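Local coordinates for protein deoxyribodipyrimidine photo-lyase (Oryza sativa Japonica Group, PDB 3UMV) that repairs ultraviolet-damaged DNA by using light and one bound FAD to split cyclobutane pyrimidine dimers back into separate pyrimidines, at residues N170-W175 / G190-V195; G259-R264 / L300-C305; S282-Y287 / D314-E319. All coordinates share one frame; numbering follows the deposited sequence.

Interaction 1: residues N170-W175 / G190-V195; sequences NVVPVW and GKVSKV
A three-valine apolar contact joins the loop that follows strand 162-166 of the photolyase's Rossmann-like alpha/beta sheet to helix 185-193 and the residues just after it. Val172 supplies one side of it, with Val192 and Val195 on the other. The backbones come nearest at Val172 and Val192, whose CA atoms are 7.0 Å apart, and all three CA-CB bonds point across the gap. Both methyls of Val172 take part. Its CG1, set opposite the backbone N by a chi1 of -177°, meets CG2 of Val195 at 3.9 Å; CG2 of Val172 lies 4.2 Å from that same Val195 methyl. One methyl of Val195 is thus met by both branches of Val172, and the two side chains cross at about a right angle. CG2 of Val172 also comes within 4.3 Å of CB of Val192, a looser approach to the branch point. Val195 N bonds to the carbonyl O of Val192 at 3.0 Å, and Val195 itself takes the N-cap position of helix 196-199. Ala177 touches both Val172 and Val192, while Met196 packs on Val172. The polar backbone beside the valines has a different partner, because the carboxylate of Glu325 on helix 310-333 accepts from Val171 N and Val172 N. No hydrogen bond crosses between 170-175 and 190-195, so their mutual fit rests on dispersion and on the exclusion of water from valine methyls, while Glu325 supplies directional bonds to the two amides at Val171 and Val172.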
loop_
_atom_site.group_PDB
_atom_site.type_symbol
_atom_site.label_atom_id
_atom_site.label_comp_id
_atom_site.label_asym_id
_atom_site.label_seq_id
_atom_site.Cartn_x
_atom_site.Cartn_y
_atom_site.Cartn_z
ATOM N N ASN A 170 8.104 -1.202 -6.282
ATOM C CA ASN A 170 8.686 -2.504 -6.031
ATOM C C ASN A 170 10.195 -2.475 -6.294
ATOM O O ASN A 170 10.650 -1.738 -7.163
ATOM C CB ASN A 170 8.034 -3.552 -6.929
ATOM C CG ASN A 170 6.569 -3.772 -6.597
ATOM O OD1 ASN A 170 6.231 -4.104 -5.460
ATOM N ND2 ASN A 170 5.686 -3.543 -7.574
ATOM N N VAL A 171 10.957 -3.273 -5.546
ATOM C CA VAL A 171 12.391 -3.409 -5.790
ATOM C C VAL A 171 12.611 -4.028 -7.154
ATOM O O VAL A 171 13.402 -3.526 -7.955
ATOM C CB VAL A 171 13.099 -4.290 -4.719
ATOM C CG1 VAL A 171 14.586 -4.379 -5.012
ATOM C CG2 VAL A 171 12.869 -3.712 -3.325
ATOM N N VAL A 172 11.928 -5.140 -7.410
ATOM C CA VAL A 172 12.000 -5.774 -8.713
ATOM C C VAL A 172 10.722 -5.399 -9.457
ATOM O O VAL A 172 9.619 -5.623 -8.953
ATOM C CB VAL A 172 12.111 -7.314 -8.589
ATOM C CG1 VAL A 172 12.249 -7.958 -9.967
ATOM C CG2 VAL A 172 13.308 -7.716 -7.706
ATOM N N PRO A 173 10.850 -4.811 -10.652
ATOM C CA PRO A 173 9.655 -4.385 -11.393
ATOM C C PRO A 173 8.628 -5.497 -11.508
ATOM O O PRO A 173 8.999 -6.648 -11.771
ATOM C CB PRO A 173 10.220 -4.027 -12.767
ATOM C CG PRO A 173 11.626 -3.608 -12.485
ATOM C CD PRO A 173 12.102 -4.441 -11.338
ATOM N N VAL A 174 7.356 -5.163 -11.293
ATOM C CA VAL A 174 6.293 -6.168 -11.252
ATOM C C VAL A 174 6.218 -7.042 -12.522
ATOM O O VAL A 174 5.975 -8.252 -12.434
ATOM C CB VAL A 174 4.920 -5.514 -10.980
ATOM C CG1 VAL A 174 4.535 -4.557 -12.137
ATOM C CG2 VAL A 174 3.860 -6.592 -10.788
ATOM N N TRP A 175 6.430 -6.446 -13.694
ATOM C CA TRP A 175 6.321 -7.200 -14.950
ATOM C C TRP A 175 7.584 -8.019 -15.235
ATOM O O TRP A 175 7.591 -8.898 -16.100
ATOM C CB TRP A 175 5.997 -6.253 -16.123
ATOM C CG TRP A 175 6.670 -4.941 -15.979
ATOM C CD1 TRP A 175 8.010 -4.685 -16.104
ATOM C CD2 TRP A 175 6.053 -3.692 -15.650
ATOM N NE1 TRP A 175 8.263 -3.353 -15.882
ATOM C CE2 TRP A 175 7.080 -2.722 -15.597
ATOM C CE3 TRP A 175 4.736 -3.298 -15.406
ATOM C CZ2 TRP A 175 6.829 -1.392 -15.299
ATOM C CZ3 TRP A 175 4.486 -1.974 -15.122
ATOM C CH2 TRP A 175 5.524 -1.033 -15.076
ATOM N N GLY A 190 11.939 -17.681 -5.421
ATOM C CA GLY A 190 12.838 -18.367 -6.330
ATOM C C GLY A 190 13.185 -17.475 -7.510
ATOM O O GLY A 190 14.325 -17.430 -7.958
ATOM N N LYS A 191 12.203 -16.738 -8.004
ATOM C CA LYS A 191 12.437 -15.867 -9.148
ATOM C C LYS A 191 13.149 -14.563 -8.800
ATOM O O LYS A 191 14.111 -14.186 -9.467
ATOM C CB LYS A 191 11.132 -15.611 -9.912
ATOM C CG LYS A 191 10.628 -16.871 -10.594
ATOM C CD LYS A 191 9.522 -16.618 -11.595
ATOM C CE LYS A 191 8.918 -17.931 -12.016
ATOM N NZ LYS A 191 7.713 -17.751 -12.857
ATOM N N VAL A 192 12.705 -13.883 -7.749
ATOM C CA VAL A 192 13.285 -12.583 -7.427
ATOM C C VAL A 192 14.692 -12.664 -6.815
ATOM O O VAL A 192 15.505 -11.766 -7.008
ATOM C CB VAL A 192 12.341 -11.702 -6.564
ATOM C CG1 VAL A 192 11.063 -11.391 -7.341
ATOM C CG2 VAL A 192 12.000 -12.375 -5.247
ATOM N N SER A 193 14.982 -13.726 -6.074
ATOM C CA SER A 193 16.296 -13.829 -5.448
ATOM C C SER A 193 17.393 -13.850 -6.512
ATOM O O SER A 193 18.505 -13.363 -6.280
ATOM C CB SER A 193 16.382 -15.048 -4.529
ATOM O OG SER A 193 16.201 -16.242 -5.259
ATOM N N LYS A 194 17.074 -14.394 -7.684
ATOM C CA LYS A 194 18.018 -14.445 -8.805
ATOM C C LYS A 194 18.430 -13.078 -9.359
ATOM O O LYS A 194 19.531 -12.922 -9.900
ATOM C CB LYS A 194 17.438 -15.277 -9.942
ATOM C CG LYS A 194 17.331 -16.758 -9.634
ATOM C CD LYS A 194 16.664 -17.477 -10.788
ATOM C CE LYS A 194 16.528 -18.957 -10.522
ATOM N NZ LYS A 194 15.845 -19.617 -11.665
ATOM N N VAL A 195 17.542 -12.099 -9.251
ATOM C CA VAL A 195 17.796 -10.782 -9.805
ATOM C C VAL A 195 17.854 -9.715 -8.719
ATOM O O VAL A 195 17.890 -8.521 -9.015
ATOM C CB VAL A 195 16.712 -10.386 -10.835
ATOM C CG1 VAL A 195 16.727 -11.329 -12.024
ATOM C CG2 VAL A 195 15.340 -10.379 -10.194
#

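Interaction 2: residues G259-R264 / L300-C305; sequences GFLTKR and LEAKKC
Leu261 meets Glu301, Ala302 and Cys305 through two settings: a chi1 of -69° lays its CG beside its own backbone N, and a chi2 of -177° extends CD1 toward helix 295-305. On the facing helix, a chi1 of 62° puts SG of Cys305 between its backbone N and carbonyl carbon, turned to the leucine. CD1 of Leu261 reaches the backbone itself, 3.5 Å from the amide N of Ala302 and 3.5 Å from the carbonyl C of Glu301, so it rests on a peptide unit. The same methyl lies 3.6 Å from CB of Glu301. One turn further on, SG of Cys305 sits 4.1 Å from CB of Leu261 and equally close to its CD2, flanking the leucine along its length. Glu301 starts toward Leu261, but the bend of its chain carries the carboxylate away; OE2 forms a salt bridge with Lys304 NZ at 2.9 Å, met on the syn side but tilted well out of the carboxylate plane, and another with Arg297. Leu253 of helix 246-254 touches both Leu261 and Glu301. The leucine packs on a peptide unit, a CB and a sulfur with no hydrogen bond between the segments, so the contact is van der Waals in nature, while the glutamate's charge is paired to Lys304 and Arg297.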
loop_
_atom_site.group_PDB
_atom_site.type_symbol
_atom_site.label_atom_id
_atom_site.label_comp_id
_atom_site.label_asym_id
_atom_site.label_seq_id
_atom_site.Cartn_x
_atom_site.Cartn_y
_atom_site.Cartn_z
ATOM N N GLY A 259 14.161 4.574 16.038
ATOM C CA GLY A 259 14.046 4.036 14.691
ATOM C C GLY A 259 13.953 2.518 14.719
ATOM O O GLY A 259 14.476 1.879 15.636
ATOM N N PHE A 260 13.277 1.933 13.731
ATOM C CA PHE A 260 13.153 0.481 13.687
ATOM C C PHE A 260 14.526 -0.195 13.546
ATOM O O PHE A 260 14.880 -1.077 14.330
ATOM C CB PHE A 260 12.214 0.051 12.550
ATOM C CG PHE A 260 12.104 -1.444 12.387
ATOM C CD1 PHE A 260 11.557 -2.227 13.391
ATOM C CD2 PHE A 260 12.560 -2.063 11.229
ATOM C CE1 PHE A 260 11.460 -3.597 13.252
ATOM C CE2 PHE A 260 12.469 -3.437 11.076
ATOM C CZ PHE A 260 11.904 -4.211 12.085
ATOM N N LEU A 261 15.300 0.222 12.551
ATOM C CA LEU A 261 16.553 -0.475 12.257
ATOM C C LEU A 261 17.624 -0.127 13.265
ATOM O O LEU A 261 18.563 -0.893 13.471
ATOM C CB LEU A 261 17.051 -0.177 10.847
ATOM C CG LEU A 261 16.182 -0.773 9.749
ATOM C CD1 LEU A 261 16.821 -0.471 8.404
ATOM C CD2 LEU A 261 15.989 -2.274 9.957
ATOM N N THR A 262 17.472 1.025 13.905
ATOM C CA THR A 262 18.452 1.463 14.885
ATOM C C THR A 262 18.216 0.884 16.276
ATOM O O THR A 262 19.174 0.567 16.979
ATOM C CB THR A 262 18.546 3.004 14.953
ATOM O OG1 THR A 262 17.231 3.564 14.984
ATOM C CG2 THR A 262 19.273 3.547 13.733
ATOM N N LYS A 263 16.952 0.712 16.661
ATOM C CA LYS A 263 16.626 0.403 18.054
ATOM C C LYS A 263 15.708 -0.801 18.294
ATOM O O LYS A 263 15.531 -1.215 19.440
ATOM C CB LYS A 263 16.033 1.648 18.731
ATOM C CG LYS A 263 17.059 2.723 19.072
ATOM C CD LYS A 263 17.884 2.317 20.295
ATOM C CE LYS A 263 18.711 3.474 20.831
ATOM N NZ LYS A 263 19.851 3.818 19.937
ATOM N N ARG A 264 15.119 -1.366 17.242
ATOM C CA ARG A 264 14.117 -2.415 17.446
ATOM C C ARG A 264 14.258 -3.655 16.550
ATOM O O ARG A 264 13.580 -4.652 16.758
ATOM C CB ARG A 264 12.697 -1.823 17.344
ATOM C CG ARG A 264 12.420 -0.769 18.418
ATOM C CD ARG A 264 11.040 -0.129 18.310
ATOM N NE ARG A 264 10.910 0.735 17.140
ATOM C CZ ARG A 264 10.157 0.444 16.087
ATOM N NH1 ARG A 264 10.081 1.277 15.061
ATOM N NH2 ARG A 264 9.472 -0.687 16.067
ATOM N N LEU A 300 17.502 -1.407 1.411
ATOM C CA LEU A 300 18.911 -1.004 1.386
ATOM C C LEU A 300 19.458 -0.767 2.786
ATOM O O LEU A 300 20.585 -1.153 3.102
ATOM C CB LEU A 300 19.091 0.277 0.570
ATOM C CG LEU A 300 18.907 0.143 -0.930
ATOM C CD1 LEU A 300 18.683 1.513 -1.553
ATOM C CD2 LEU A 300 20.086 -0.578 -1.569
ATOM N N GLU A 301 18.670 -0.099 3.610
ATOM C CA GLU A 301 19.105 0.211 4.963
ATOM C C GLU A 301 19.159 -1.050 5.801
ATOM O O GLU A 301 20.006 -1.174 6.690
ATOM C CB GLU A 301 18.192 1.264 5.591
ATOM C CG GLU A 301 18.212 2.596 4.856
ATOM C CD GLU A 301 19.591 3.227 4.868
ATOM O OE1 GLU A 301 20.365 2.915 5.801
ATOM O OE2 GLU A 301 19.907 4.022 3.956
ATOM N N ALA A 302 18.253 -1.986 5.536
ATOM C CA ALA A 302 18.303 -3.264 6.236
ATOM C C ALA A 302 19.581 -4.011 5.856
ATOM O O ALA A 302 20.222 -4.621 6.698
ATOM C CB ALA A 302 17.071 -4.100 5.927
ATOM N N LYS A 303 19.962 -3.946 4.585
ATOM C CA LYS A 303 21.186 -4.616 4.167
ATOM C C LYS A 303 22.388 -4.055 4.927
ATOM O O LYS A 303 23.289 -4.791 5.305
ATOM C CB LYS A 303 21.390 -4.494 2.659
ATOM C CG LYS A 303 20.461 -5.376 1.850
ATOM C CD LYS A 303 21.195 -6.069 0.713
ATOM C CE LYS A 303 22.021 -7.234 1.228
ATOM N NZ LYS A 303 22.592 -8.029 0.109
ATOM N N LYS A 304 22.387 -2.746 5.150
ATOM C CA LYS A 304 23.498 -2.096 5.840
ATOM C C LYS A 304 23.603 -2.489 7.301
ATOM O O LYS A 304 24.643 -2.265 7.929
ATOM C CB LYS A 304 23.423 -0.575 5.703
ATOM C CG LYS A 304 23.852 -0.094 4.335
ATOM C CD LYS A 304 23.057 1.110 3.879
ATOM C CE LYS A 304 23.505 2.371 4.576
ATOM N NZ LYS A 304 22.780 3.535 3.999
ATOM N N CYS A 305 22.550 -3.080 7.858
ATOM C CA CYS A 305 22.667 -3.530 9.244
ATOM C C CYS A 305 22.463 -5.039 9.436
ATOM O O CYS A 305 22.373 -5.526 10.560
ATOM C CB CYS A 305 21.798 -2.690 10.186
ATOM S SG CYS A 305 20.070 -2.757 9.856
#

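Interaction 3: residues S282-Y287 / D314-E319; sequences SGLSPY and DAFLEE. With FAD (flavin-adenine dinucleotide), chain I.
The phosphate oxygen O2A of FAD is gripped twice by Ser282, whose CB also packs on Phe316 of the facing helix. Ser282 N donates to O2A at 2.8 Å with an N-H...O angle of 157°, and Ser282 OG donates to it at the same distance. A chi1 of 75° tucks OG between the backbone N and the carbonyl carbon, where it also accepts from Leu284 N at 3.1 Å, forming an ST turn. The second phosphate is held by successive amides: Gly283 N gives O2P a 2.9 Å bond, and Ser285 N reaches O1P at 2.9 Å, with a weak bond from Leu284 N to that same O1P. Gly283 makes this turn with a positive phi of 71°. Phe316 extends from helix 310-333 with CG anti to its backbone N. CD1 of Leu284 meets the edge of its ring near the plane, 3.7 Å from CZ, and the two side chains cross at about a right angle. CE2 of the ring lies 4.0 Å from CB of Ser282 and 3.8 Å from C5B of the FAD ribose, both approaching obliquely. Glu319, one turn along the helix, lies beside the adenosine part of FAD, while Ser285 OG is hydrogen-bonded to Asp427, and Lys390 and Tyr268 also bond to FAD. The successive amide donors and the serine hydroxyl would be expected to stabilise the negative pyrophosphate electrostatically, while the phenylalanine ring links the phosphate-binding loop to the helix along the adenosine half by apolar contact.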
loop_
_atom_site.group_PDB
_atom_site.type_symbol
_atom_site.label_atom_id
_atom_site.label_comp_id
_atom_site.label_asym_id
_atom_site.label_seq_id
_atom_site.Cartn_x
_atom_site.Cartn_y
_atom_site.Cartn_z
ATOM N N SER A 282 7.733 -2.976 12.605
ATOM C CA SER A 282 8.419 -1.786 12.093
ATOM C C SER A 282 7.550 -0.521 12.152
ATOM O O SER A 282 8.068 0.579 12.313
ATOM C CB SER A 282 8.933 -1.998 10.663
ATOM O OG SER A 282 7.874 -1.945 9.710
ATOM N N GLY A 283 6.235 -0.677 12.015
ATOM C CA GLY A 283 5.343 0.468 11.927
ATOM C C GLY A 283 5.492 1.203 10.597
ATOM O O GLY A 283 5.158 2.387 10.476
ATOM N N LEU A 284 5.992 0.488 9.594
ATOM C CA LEU A 284 6.301 1.089 8.295
ATOM C C LEU A 284 5.142 1.105 7.312
ATOM O O LEU A 284 5.136 1.920 6.391
ATOM C CB LEU A 284 7.496 0.391 7.639
ATOM C CG LEU A 284 8.855 0.678 8.269
ATOM C CD1 LEU A 284 9.890 -0.232 7.631
ATOM C CD2 LEU A 284 9.221 2.150 8.069
ATOM N N SER A 285 4.174 0.211 7.496
ATOM C CA SER A 285 3.115 0.059 6.487
ATOM C C SER A 285 2.336 1.343 6.161
ATOM O O SER A 285 1.940 1.552 5.020
ATOM C CB SER A 285 2.161 -1.075 6.857
ATOM O OG SER A 285 1.433 -0.783 8.035
ATOM N N PRO A 286 2.110 2.215 7.146
ATOM C CA PRO A 286 1.387 3.434 6.748
ATOM C C PRO A 286 2.176 4.215 5.695
ATOM O O PRO A 286 1.665 4.605 4.645
ATOM C CB PRO A 286 1.292 4.232 8.048
ATOM C CG PRO A 286 1.448 3.210 9.143
ATOM C CD PRO A 286 2.357 2.149 8.602
ATOM N N TYR A 287 3.461 4.403 5.977
ATOM C CA TYR A 287 4.367 5.095 5.074
ATOM C C TYR A 287 4.560 4.387 3.727
ATOM O O TYR A 287 4.570 5.025 2.682
ATOM C CB TYR A 287 5.704 5.285 5.780
ATOM C CG TYR A 287 5.567 6.058 7.075
ATOM C CD1 TYR A 287 5.854 5.466 8.310
ATOM C CD2 TYR A 287 5.193 7.393 7.065
ATOM C CE1 TYR A 287 5.726 6.188 9.499
ATOM C CE2 TYR A 287 5.070 8.112 8.242
ATOM C CZ TYR A 287 5.351 7.517 9.449
ATOM O OH TYR A 287 5.232 8.257 10.604
ATOM N N ASP A 314 17.073 -10.802 7.909
ATOM C CA ASP A 314 16.591 -11.727 6.885
ATOM C C ASP A 314 15.061 -11.873 6.922
ATOM O O ASP A 314 14.400 -11.869 5.883
ATOM C CB ASP A 314 17.266 -13.095 7.023
ATOM C CG ASP A 314 18.726 -13.079 6.567
ATOM O OD1 ASP A 314 19.361 -14.160 6.539
ATOM O OD2 ASP A 314 19.227 -11.990 6.224
ATOM N N ALA A 315 14.506 -11.992 8.125
ATOM C CA ALA A 315 13.070 -12.158 8.289
ATOM C C ALA A 315 12.311 -10.893 7.884
ATOM O O ALA A 315 11.273 -10.962 7.229
ATOM C CB ALA A 315 12.755 -12.543 9.725
ATOM N N PHE A 316 12.839 -9.740 8.274
ATOM C CA PHE A 316 12.287 -8.451 7.867
ATOM C C PHE A 316 12.251 -8.306 6.338
ATOM O O PHE A 316 11.214 -7.983 5.764
ATOM C CB PHE A 316 13.100 -7.321 8.494
ATOM C CG PHE A 316 12.634 -5.941 8.108
ATOM C CD1 PHE A 316 13.484 -5.080 7.433
ATOM C CD2 PHE A 316 11.355 -5.504 8.426
ATOM C CE1 PHE A 316 13.075 -3.801 7.081
ATOM C CE2 PHE A 316 10.940 -4.220 8.079
ATOM C CZ PHE A 316 11.806 -3.375 7.395
ATOM N N LEU A 317 13.384 -8.552 5.690
ATOM C CA LEU A 317 13.482 -8.504 4.231
ATOM C C LEU A 317 12.510 -9.471 3.535
ATOM O O LEU A 317 12.016 -9.176 2.451
ATOM C CB LEU A 317 14.926 -8.768 3.796
ATOM C CG LEU A 317 15.899 -7.597 3.987
ATOM C CD1 LEU A 317 17.364 -8.061 3.879
ATOM C CD2 LEU A 317 15.591 -6.474 2.998
ATOM N N GLU A 318 12.254 -10.630 4.138
ATOM C CA GLU A 318 11.281 -11.576 3.582
ATOM C C GLU A 318 9.869 -10.958 3.535
ATOM O O GLU A 318 9.146 -11.077 2.531
ATOM C CB GLU A 318 11.299 -12.895 4.377
ATOM C CG GLU A 318 10.158 -13.874 4.068
ATOM C CD GLU A 318 10.236 -14.490 2.669
ATOM O OE1 GLU A 318 9.197 -15.002 2.188
ATOM O OE2 GLU A 318 11.325 -14.466 2.055
ATOM N N GLU A 319 9.476 -10.286 4.609
ATOM C CA GLU A 319 8.142 -9.683 4.652
ATOM C C GLU A 319 8.122 -8.415 3.801
ATOM O O GLU A 319 7.200 -8.187 3.005
ATOM C CB GLU A 319 7.724 -9.380 6.099
ATOM C CG GLU A 319 7.904 -10.550 7.070
ATOM C CD GLU A 319 7.002 -11.732 6.760
ATOM O OE1 GLU A 319 5.770 -11.536 6.624
ATOM O OE2 GLU A 319 7.519 -12.863 6.653
HETATM P PA FAD I . 6.189 -5.510 9.715
HETATM O O1A FAD I . 6.110 -6.868 10.342
HETATM O O2A FAD I . 7.203 -4.591 10.338
HETATM O O5B FAD I . 6.465 -5.700 8.150
HETATM C C5B FAD I . 7.220 -4.770 7.404
HETATM C C4B FAD I . 6.623 -4.622 6.001
HETATM O O4B FAD I . 6.582 -5.861 5.308
HETATM C C3B FAD I . 5.179 -4.162 6.046
HETATM O O3B FAD I . 5.085 -2.764 6.181
HETATM C C2B FAD I . 4.686 -4.619 4.704
HETATM O O2B FAD I . 5.173 -3.750 3.700
HETATM C C1B FAD I . 5.401 -5.936 4.540
HETATM N N9A FAD I . 4.558 -7.054 4.997
HETATM C C8A FAD I . 4.537 -7.637 6.236
HETATM N N7A FAD I . 3.621 -8.632 6.206
HETATM C C5A FAD I . 3.050 -8.676 4.970
HETATM C C6A FAD I . 2.071 -9.477 4.369
HETATM N N6A FAD I . 1.533 -10.523 4.993
HETATM N N1A FAD I . 1.717 -9.257 3.056
HETATM C C2A FAD I . 2.333 -8.260 2.336
HETATM N N3A FAD I . 3.293 -7.470 2.928
HETATM C C4A FAD I . 3.649 -7.687 4.213
HETATM N N1 FAD I . -0.838 -4.993 4.764
HETATM C C2 FAD I . -0.974 -3.722 4.287
HETATM O O2 FAD I . 0.053 -3.112 3.986
HETATM N N3 FAD I . -2.229 -3.160 4.128
HETATM C C4 FAD I . -3.366 -3.872 4.467
HETATM O O4 FAD I . -4.484 -3.365 4.329
HETATM C C4X FAD I . -3.217 -5.170 4.941
HETATM N N5 FAD I . -4.306 -5.925 5.309
HETATM C C5X FAD I . -4.140 -7.220 5.759
HETATM C C6 FAD I . -5.258 -7.993 6.100
HETATM C C7 FAD I . -5.093 -9.302 6.561
HETATM C C7M FAD I . -6.313 -10.116 6.907
HETATM C C8 FAD I . -3.803 -9.826 6.687
HETATM C C8M FAD I . -3.562 -11.222 7.179
HETATM C C9 FAD I . -2.706 -9.048 6.359
HETATM C C9A FAD I . -2.872 -7.755 5.895
HETATM N N10 FAD I . -1.771 -6.987 5.574
HETATM C C10 FAD I . -1.959 -5.714 5.094
HETATM C "C1'" FAD I . -0.351 -7.520 5.707
HETATM C "C2'" FAD I . 0.308 -7.242 7.095
HETATM O "O2'" FAD I . -0.513 -7.584 8.217
HETATM C "C3'" FAD I . 0.776 -5.788 7.285
HETATM O "O3'" FAD I . 1.547 -5.402 6.178
HETATM C "C4'" FAD I . 1.613 -5.580 8.550
HETATM O "O4'" FAD I . 0.859 -5.956 9.688
HETATM C "C5'" FAD I . 2.027 -4.111 8.611
HETATM O "O5'" FAD I . 2.578 -3.702 9.840
HETATM P P FAD I . 4.144 -3.358 9.919
HETATM O O1P FAD I . 4.537 -2.385 8.825
HETATM O O2P FAD I . 4.470 -2.848 11.298
HETATM O O3P FAD I . 4.696 -4.859 9.709
#

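In the fold
Interaction 1 closes before the others open, whereas interactions 2 and 3 alternate along the chain. The latter have centres 11 Å apart and touch: Phe260 packs against Ser282 and the ring of Phe316, and Ala302 meets Phe316. Helices 285-290, 295-305 and 310-333 follow in order, so this pair ties the loop that holds the FAD phosphates into one helical cluster. Interaction 1 lies apart, its centre 22 Å from interaction 2 and 17 Å from interaction 3, with no direct touch. Helix 310-333 nevertheless connects them, carrying Phe316 and Glu319 at the cofactor and, further along, Glu325 beside Val172. Helix 310-333 thus relates the cofactor site to the segment that follows strand 162-166.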